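PDB 6HP2: putative polyketide synthase from Brevibacillus brevis, which transfers a methyl group from S-adenosyl-L-methionine to a hydroxyl oxygen through its O-methyltransferase domain, the part held here, within a trans-AT polyketide synthase multienzyme. Local coordinates for the S-adenosyl-L-homocysteine site. Residues are numbered along the deposited sequence; one frame, centred on the assembly and turned at random.

The S-adenosyl-L-homocysteine site. Residues 44-46, 84, 102-105, 125-128, 131, 153-155, 170-172, 175-176. With SAH (S-adenosyl-L-homocysteine), chain B.
Thr126 sets its OG1 anti to the backbone N (chi1 178°), while Gln131 reaches out with CG anti to its carbonyl carbon (chi1 -72°) and an extended chain beyond; together they bring a hydroxyl and an amide oxygen onto the ribose of S-adenosyl-L-homocysteine (SAH), the demethylated cofactor product. The site illustrates how class I methyltransferases divide recognition among the three portions of the cofactor. At the ribose, Gln131 OE1 accepts from several hydroxyls: the 3'-hydroxyl SAH O3' donates at 2.7 Å onto a lone pair of Gln131 OE1, Thr126 OG1 donates in the carbonyl plane, and the 2'-hydroxyl SAH O2' sits above that plane. Thr126 OG1 is thus a second-shell partner as well as a direct one, meeting SAH O2' at 2.9 Å, and Thr128 OG1 reaches the same oxygen. At the adenine, Ile127 lays CB over the six-membered ring and CG2 over the five-membered ring, and Ile176 packs CD1 against C6 from the opposite face. The polar atoms of the base are read by the Ser155 backbone N, 2.9 Å from SAH N1 in a nearly straight bond (174° at H), and by Asp154 OD1, which the exocyclic amine N6 approaches from above the carboxylate plane. Ser155 OG, 3.3 Å from SAH C2, donates to a lone pair of Phe102 O, bracing this loop against the glycine-rich segment Phe102-Gly105. At the amino acid end, the amine N donates to Gly103 O and Ile170 O, and the carboxylate takes a straight bond from Leu45 N to O. Arg84 NH2 forms a salt bridge with SAH OXT, though modelled too close for its geometry to be interpreted. Water 1 links SAH N7, at 2.7 Å, to His175 O.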
ATOM      1  N   TYR A  44       2.688  -3.020 -10.367  1.00 37.70           N
ATOM      2  CA  TYR A  44       2.187  -2.894  -9.009  1.00 33.34           C
ATOM      3  C   TYR A  44       1.419  -4.150  -8.671  1.00 34.19           C
ATOM      4  O   TYR A  44       0.674  -4.645  -9.505  1.00 53.20           O
ATOM      5  CB  TYR A  44       1.285  -1.682  -8.878  1.00 34.81           C
ATOM      6  CG  TYR A  44       1.964  -0.378  -9.260  1.00 31.73           C
ATOM      7  CD1 TYR A  44       2.913   0.224  -8.432  1.00 31.96           C
ATOM      8  CD2 TYR A  44       1.573   0.282 -10.415  1.00 42.99           C
ATOM      9  CE1 TYR A  44       3.513   1.436  -8.803  1.00 30.04           C
ATOM     10  CE2 TYR A  44       2.135   1.464 -10.794  1.00 45.72           C
ATOM     11  CZ  TYR A  44       3.109   2.048  -9.994  1.00 38.58           C
ATOM     12  OH  TYR A  44       3.665   3.228 -10.365  1.00 56.29           O
ATOM     13  N   LEU A  45       1.612  -4.659  -7.447  1.00 34.11           N
ATOM     14  CA  LEU A  45       0.959  -5.889  -6.991  1.00 39.57           C
ATOM     15  C   LEU A  45      -0.216  -5.599  -6.057  1.00 42.01           C
ATOM     16  O   LEU A  45      -0.428  -6.299  -5.068  1.00 47.87           O
ATOM     17  CB  LEU A  45       1.968  -6.784  -6.294  1.00 36.30           C
ATOM     18  CG  LEU A  45       3.279  -7.061  -7.084  1.00 41.83           C
ATOM     19  CD1 LEU A  45       4.191  -7.936  -6.253  1.00 34.76           C
ATOM     20  CD2 LEU A  45       2.951  -7.658  -8.420  1.00 43.99           C
ATOM     21  N   THR A  46      -1.007  -4.593  -6.360  1.00 36.79           N
ATOM     22  CA  THR A  46      -2.134  -4.188  -5.508  1.00 39.99           C
ATOM     23  C   THR A  46      -3.423  -4.072  -6.323  1.00 31.54           C
ATOM     24  O   THR A  46      -3.403  -3.960  -7.550  1.00 35.79           O
ATOM     25  CB  THR A  46      -1.839  -2.820  -4.881  1.00 36.33           C
ATOM     26  OG1 THR A  46      -1.663  -1.874  -5.944  1.00 37.06           O
ATOM     27  CG2 THR A  46      -0.532  -2.873  -4.061  1.00 45.24           C
ATOM     28  N   ARG A  84      -1.924   5.837  -5.691  1.00 23.96           N
ATOM     29  CA  ARG A  84      -0.640   6.246  -5.111  1.00 22.05           C
ATOM     30  C   ARG A  84      -0.474   7.758  -5.116  1.00 23.51           C
ATOM     31  O   ARG A  84       0.099   8.319  -4.180  1.00 23.99           O
ATOM     32  CB  ARG A  84       0.485   5.557  -5.883  1.00 21.64           C
ATOM     33  CG  ARG A  84       0.616   4.096  -5.518  1.00 21.00           C
ATOM     34  CD  ARG A  84       1.611   3.393  -6.472  1.00 30.57           C
ATOM     35  NE  ARG A  84       2.068   2.123  -5.907  1.00 41.51           N
ATOM     36  CZ  ARG A  84       1.337   1.007  -5.892  1.00 33.09           C
ATOM     37  NH1 ARG A  84       0.074   1.001  -6.373  1.00 35.11           N
ATOM     38  NH2 ARG A  84       1.862  -0.076  -5.372  1.00 52.87           N
ATOM     39  N   PHE A 102       8.913  -0.789   2.974  1.00 22.72           N
ATOM     40  CA  PHE A 102       9.206  -1.969   3.793  1.00 20.15           C
ATOM     41  C   PHE A 102       8.547  -3.259   3.282  1.00 24.86           C
ATOM     42  O   PHE A 102       8.632  -4.280   3.959  1.00 23.75           O
ATOM     43  CB  PHE A 102       8.883  -1.750   5.253  1.00 21.49           C
ATOM     44  CG  PHE A 102       7.461  -1.456   5.570  1.00 21.87           C
ATOM     45  CD1 PHE A 102       6.569  -2.495   5.787  1.00 21.94           C
ATOM     46  CD2 PHE A 102       7.067  -0.147   5.847  1.00 22.55           C
ATOM     47  CE1 PHE A 102       5.246  -2.265   6.191  1.00 25.88           C
ATOM     48  CE2 PHE A 102       5.760   0.122   6.279  1.00 21.53           C
ATOM     49  CZ  PHE A 102       4.815  -0.961   6.440  1.00 26.33           C
ATOM     50  N   GLY A 103       7.909  -3.220   2.120  1.00 19.98           N
ATOM     51  CA  GLY A 103       7.429  -4.421   1.394  1.00 23.69           C
ATOM     52  C   GLY A 103       7.341  -4.041  -0.072  1.00 28.05           C
ATOM     53  O   GLY A 103       6.253  -3.734  -0.598  1.00 27.21           O
ATOM     54  N   CYS A 104       8.488  -4.050  -0.774  1.00 28.61           N
ATOM     55  CA  CYS A 104       8.560  -3.241  -1.983  1.00 30.30           C
ATOM     56  C   CYS A 104       8.175  -3.975  -3.292  1.00 20.67           C
ATOM     57  O   CYS A 104       8.318  -3.370  -4.368  1.00 26.30           O
ATOM     58  CB  CYS A 104       9.976  -2.658  -2.113  1.00 35.22           C
ATOM     59  SG  CYS A 104      11.308  -3.974  -2.209  1.00 29.16           S
ATOM     60  N   GLY A 105       7.589  -5.168  -3.237  1.00 25.79           N
ATOM     61  CA  GLY A 105       7.104  -5.792  -4.452  1.00 27.22           C
ATOM     62  C   GLY A 105       8.253  -5.959  -5.471  1.00 32.19           C
ATOM     63  O   GLY A 105       9.328  -6.442  -5.159  1.00 31.99           O
ATOM     64  N   PHE A 125      12.752  -3.282   1.324  1.00 25.47           N
ATOM     65  CA  PHE A 125      12.800  -4.606   1.907  1.00 28.99           C
ATOM     66  C   PHE A 125      11.692  -5.400   1.206  1.00 30.02           C
ATOM     67  O   PHE A 125      10.554  -4.909   1.082  1.00 23.52           O
ATOM     68  CB  PHE A 125      12.518  -4.636   3.403  1.00 26.83           C
ATOM     69  CG  PHE A 125      13.695  -4.436   4.304  1.00 28.14           C
ATOM     70  CD1 PHE A 125      14.833  -3.776   3.894  1.00 24.80           C
ATOM     71  CD2 PHE A 125      13.667  -4.978   5.591  1.00 29.61           C
ATOM     72  CE1 PHE A 125      15.863  -3.628   4.710  1.00 29.52           C
ATOM     73  CE2 PHE A 125      14.726  -4.811   6.434  1.00 32.44           C
ATOM     74  CZ  PHE A 125      15.834  -4.143   5.981  1.00 25.87           C
ATOM     75  N   THR A 126      12.019  -6.623   0.768  1.00 23.72           N
ATOM     76  CA  THR A 126      11.002  -7.588   0.409  1.00 26.44           C
ATOM     77  C   THR A 126      11.430  -8.960   0.877  1.00 27.82           C
ATOM     78  O   THR A 126      12.599  -9.333   0.758  1.00 30.11           O
ATOM     79  CB  THR A 126      10.711  -7.636  -1.081  1.00 29.02           C
ATOM     80  OG1 THR A 126       9.725  -8.661  -1.310  1.00 28.80           O
ATOM     81  CG2 THR A 126      11.971  -7.874  -1.925  1.00 34.36           C
ATOM     82  N   ILE A 127      10.490  -9.702   1.469  1.00 28.91           N
ATOM     83  CA  ILE A 127      10.835 -11.017   2.008  1.00 28.05           C
ATOM     84  C   ILE A 127      10.923 -12.084   0.938  1.00 25.66           C
ATOM     85  O   ILE A 127      11.410 -13.187   1.221  1.00 31.48           O
ATOM     86  CB  ILE A 127       9.810 -11.426   3.082  1.00 30.59           C
ATOM     87  CG1 ILE A 127      10.389 -12.517   3.961  1.00 36.12           C
ATOM     88  CG2 ILE A 127       8.480 -11.828   2.431  1.00 32.12           C
ATOM     89  CD1 ILE A 127       9.707 -12.631   5.280  1.00 39.82           C
ATOM     90  N   THR A 128      10.497 -11.780  -0.281  1.00 27.02           N
ATOM     91  CA  THR A 128      10.540 -12.713  -1.413  1.00 33.01           C
ATOM     92  C   THR A 128      11.854 -12.527  -2.169  1.00 31.14           C
ATOM     93  O   THR A 128      12.095 -11.481  -2.785  1.00 33.21           O
ATOM     94  CB  THR A 128       9.342 -12.456  -2.329  1.00 34.88           C
ATOM     95  OG1 THR A 128       8.141 -12.352  -1.537  1.00 36.85           O
ATOM     96  CG2 THR A 128       9.199 -13.558  -3.372  1.00 36.15           C
ATOM     97  N   GLN A 131      11.726 -11.454  -5.855  1.00 28.37           N
ATOM     98  CA  GLN A 131      11.335 -10.080  -6.056  1.00 32.05           C
ATOM     99  C   GLN A 131      12.522  -9.180  -5.834  1.00 33.16           C
ATOM    100  O   GLN A 131      12.704  -8.208  -6.564  1.00 28.72           O
ATOM    101  CB  GLN A 131      10.221  -9.691  -5.078  1.00 27.26           C
ATOM    102  CG  GLN A 131       8.893 -10.336  -5.422  1.00 31.77           C
ATOM    103  CD  GLN A 131       7.773  -9.843  -4.460  1.00 42.01           C
ATOM    104  OE1 GLN A 131       8.034  -9.190  -3.447  1.00 35.91           O
ATOM    105  NE2 GLN A 131       6.541 -10.125  -4.814  1.00 41.75           N
ATOM    106  N   LYS A 153      14.839  -9.150   2.982  1.00 31.26           N
ATOM    107  CA  LYS A 153      14.839  -9.151   4.434  1.00 34.40           C
ATOM    108  C   LYS A 153      13.399  -9.079   4.932  1.00 28.59           C
ATOM    109  O   LYS A 153      12.485  -8.681   4.201  1.00 27.67           O
ATOM    110  CB  LYS A 153      15.600  -7.941   5.019  1.00 38.69           C
ATOM    111  CG  LYS A 153      17.131  -7.967   4.806  1.00 38.08           C
ATOM    112  CD  LYS A 153      17.794  -9.167   5.392  1.00 62.07           C
ATOM    113  CE  LYS A 153      19.296  -9.174   5.084  1.00 84.44           C
ATOM    114  NZ  LYS A 153      19.945 -10.446   5.512  1.00110.14           N
ATOM    115  N   ASP A 154      13.229  -9.413   6.201  1.00 31.32           N
ATOM    116  CA  ASP A 154      11.925  -9.505   6.873  1.00 27.83           C
ATOM    117  C   ASP A 154      11.759  -8.241   7.748  1.00 26.36           C
ATOM    118  O   ASP A 154      12.490  -8.031   8.713  1.00 28.01           O
ATOM    119  CB  ASP A 154      11.880 -10.791   7.690  1.00 31.64           C
ATOM    120  CG  ASP A 154      10.600 -10.932   8.523  1.00 34.30           C
ATOM    121  OD1 ASP A 154       9.801  -9.982   8.695  1.00 26.85           O
ATOM    122  OD2 ASP A 154      10.385 -12.045   9.025  1.00 35.43           O
ATOM    123  N   SER A 155      10.828  -7.374   7.360  1.00 24.61           N
ATOM    124  CA  SER A 155      10.668  -6.086   8.000  1.00 30.43           C
ATOM    125  C   SER A 155      10.154  -6.196   9.440  1.00 33.55           C
ATOM    126  O   SER A 155      10.148  -5.183  10.156  1.00 27.85           O
ATOM    127  CB  SER A 155       9.702  -5.243   7.198  1.00 25.61           C
ATOM    128  OG  SER A 155      10.133  -5.009   5.914  1.00 26.90           O
ATOM    129  N   ILE A 170       2.754  -0.214   1.129  1.00 22.18           N
ATOM    130  CA  ILE A 170       1.526  -0.344   0.354  1.00 22.08           C
ATOM    131  C   ILE A 170       1.079  -1.811   0.329  1.00 27.54           C
ATOM    132  O   ILE A 170       1.781  -2.648  -0.241  1.00 24.60           O
ATOM    133  CB  ILE A 170       1.740   0.153  -1.086  1.00 25.90           C
ATOM    134  CG1 ILE A 170       2.073   1.647  -1.075  1.00 24.17           C
ATOM    135  CG2 ILE A 170       0.506  -0.111  -1.931  1.00 31.85           C
ATOM    136  CD1 ILE A 170       2.535   2.185  -2.412  1.00 27.90           C
ATOM    137  N   GLU A 171      -0.066  -2.123   0.954  1.00 21.87           N
ATOM    138  CA  GLU A 171      -0.612  -3.487   1.031  1.00 26.35           C
ATOM    139  C   GLU A 171       0.405  -4.477   1.593  1.00 23.42           C
ATOM    140  O   GLU A 171       0.546  -5.583   1.076  1.00 26.12           O
ATOM    141  CB  GLU A 171      -1.138  -3.984  -0.325  1.00 27.44           C
ATOM    142  CG  GLU A 171      -2.366  -3.253  -0.837  1.00 31.36           C
ATOM    143  CD  GLU A 171      -3.052  -4.005  -1.961  1.00 35.37           C
ATOM    144  OE1 GLU A 171      -2.754  -5.203  -2.140  1.00 41.45           O
ATOM    145  OE2 GLU A 171      -3.890  -3.402  -2.662  1.00 29.39           O
ATOM    146  N   VAL A 172       1.125  -4.082   2.639  1.00 22.82           N
ATOM    147  CA  VAL A 172       2.143  -4.956   3.195  1.00 29.53           C
ATOM    148  C   VAL A 172       2.004  -5.447   4.634  1.00 21.38           C
ATOM    149  O   VAL A 172       2.408  -6.572   4.923  1.00 22.89           O
ATOM    150  CB  VAL A 172       3.521  -4.263   3.122  1.00 26.52           C
ATOM    151  CG1 VAL A 172       4.562  -5.061   3.891  1.00 24.79           C
ATOM    152  CG2 VAL A 172       3.947  -4.061   1.677  1.00 27.97           C
ATOM    153  N   HIS A 175       0.176  -8.838   5.624  1.00 23.86           N
ATOM    154  CA  HIS A 175       0.904 -10.099   5.395  1.00 25.11           C
ATOM    155  C   HIS A 175       1.825 -10.449   6.582  1.00 27.32           C
ATOM    156  O   HIS A 175       2.507 -11.474   6.567  1.00 28.36           O
ATOM    157  CB  HIS A 175       1.790 -10.026   4.130  1.00 31.93           C
ATOM    158  CG  HIS A 175       1.046  -9.753   2.870  1.00 35.79           C
ATOM    159  ND1 HIS A 175       0.315 -10.713   2.216  1.00 37.35           N
ATOM    160  CD2 HIS A 175       0.918  -8.622   2.140  1.00 28.25           C
ATOM    161  CE1 HIS A 175      -0.255 -10.180   1.146  1.00 34.35           C
ATOM    162  NE2 HIS A 175       0.116  -8.914   1.066  1.00 32.50           N
ATOM    163  N   ILE A 176       1.908  -9.588   7.575  1.00 27.16           N
ATOM    164  CA  ILE A 176       2.923  -9.675   8.614  1.00 25.97           C
ATOM    165  C   ILE A 176       2.246  -9.974   9.939  1.00 31.79           C
ATOM    166  O   ILE A 176       1.484  -9.148  10.478  1.00 32.83           O
ATOM    167  CB  ILE A 176       3.760  -8.380   8.687  1.00 25.83           C
ATOM    168  CG1 ILE A 176       4.541  -8.222   7.372  1.00 31.98           C
ATOM    169  CG2 ILE A 176       4.679  -8.408   9.890  1.00 29.76           C
ATOM    170  CD1 ILE A 176       5.396  -6.913   7.317  1.00 33.79           C
TER
HETATM  171  N   SAH B2201       4.210  -2.528  -2.200  1.00 29.00           N
HETATM  172  CA  SAH B2201       4.333  -3.305  -3.429  1.00 32.79           C
HETATM  173  CB  SAH B2201       4.108  -4.793  -3.191  1.00 27.51           C
HETATM  174  CG  SAH B2201       2.882  -5.154  -2.371  1.00 27.77           C
HETATM  175  SD  SAH B2201       2.624  -6.952  -2.344  1.00 30.64           S
HETATM  176  C   SAH B2201       3.345  -2.750  -4.426  1.00 42.42           C
HETATM  177  O   SAH B2201       3.274  -3.221  -5.561  1.00 32.30           O
HETATM  178  OXT SAH B2201       2.626  -1.812  -4.099  1.00 42.69           O
HETATM  179  C5' SAH B2201       3.216  -7.254  -0.663  1.00 30.88           C
HETATM  180  C4' SAH B2201       4.726  -7.066  -0.536  1.00 29.67           C
HETATM  181  O4' SAH B2201       5.082  -7.178   0.860  1.00 31.28           O
HETATM  182  C3' SAH B2201       5.513  -8.230  -1.224  1.00 28.14           C
HETATM  183  O3' SAH B2201       6.609  -7.585  -1.890  1.00 26.61           O
HETATM  184  C2' SAH B2201       6.014  -9.130  -0.096  1.00 27.70           C
HETATM  185  O2' SAH B2201       7.215  -9.796  -0.352  1.00 27.74           O
HETATM  186  C1' SAH B2201       6.164  -8.084   1.032  1.00 29.59           C
HETATM  187  N9  SAH B2201       6.181  -8.606   2.396  1.00 26.86           N
HETATM  188  C8  SAH B2201       5.234  -9.361   3.028  1.00 26.91           C
HETATM  189  N7  SAH B2201       5.713  -9.641   4.244  1.00 22.86           N
HETATM  190  C5  SAH B2201       6.910  -9.027   4.405  1.00 25.52           C
HETATM  191  C6  SAH B2201       7.836  -8.975   5.439  1.00 24.69           C
HETATM  192  N6  SAH B2201       7.660  -9.542   6.632  1.00 24.22           N
HETATM  193  N1  SAH B2201       8.969  -8.232   5.273  1.00 24.10           N
HETATM  194  C2  SAH B2201       9.253  -7.624   4.065  1.00 22.21           C
HETATM  195  N3  SAH B2201       8.345  -7.712   3.041  1.00 23.52           N
HETATM  196  C4  SAH B2201       7.228  -8.433   3.199  1.00 22.96           C
HETATM  197  O   HOH W   1       5.195 -11.920   5.676  1.00 46.78           O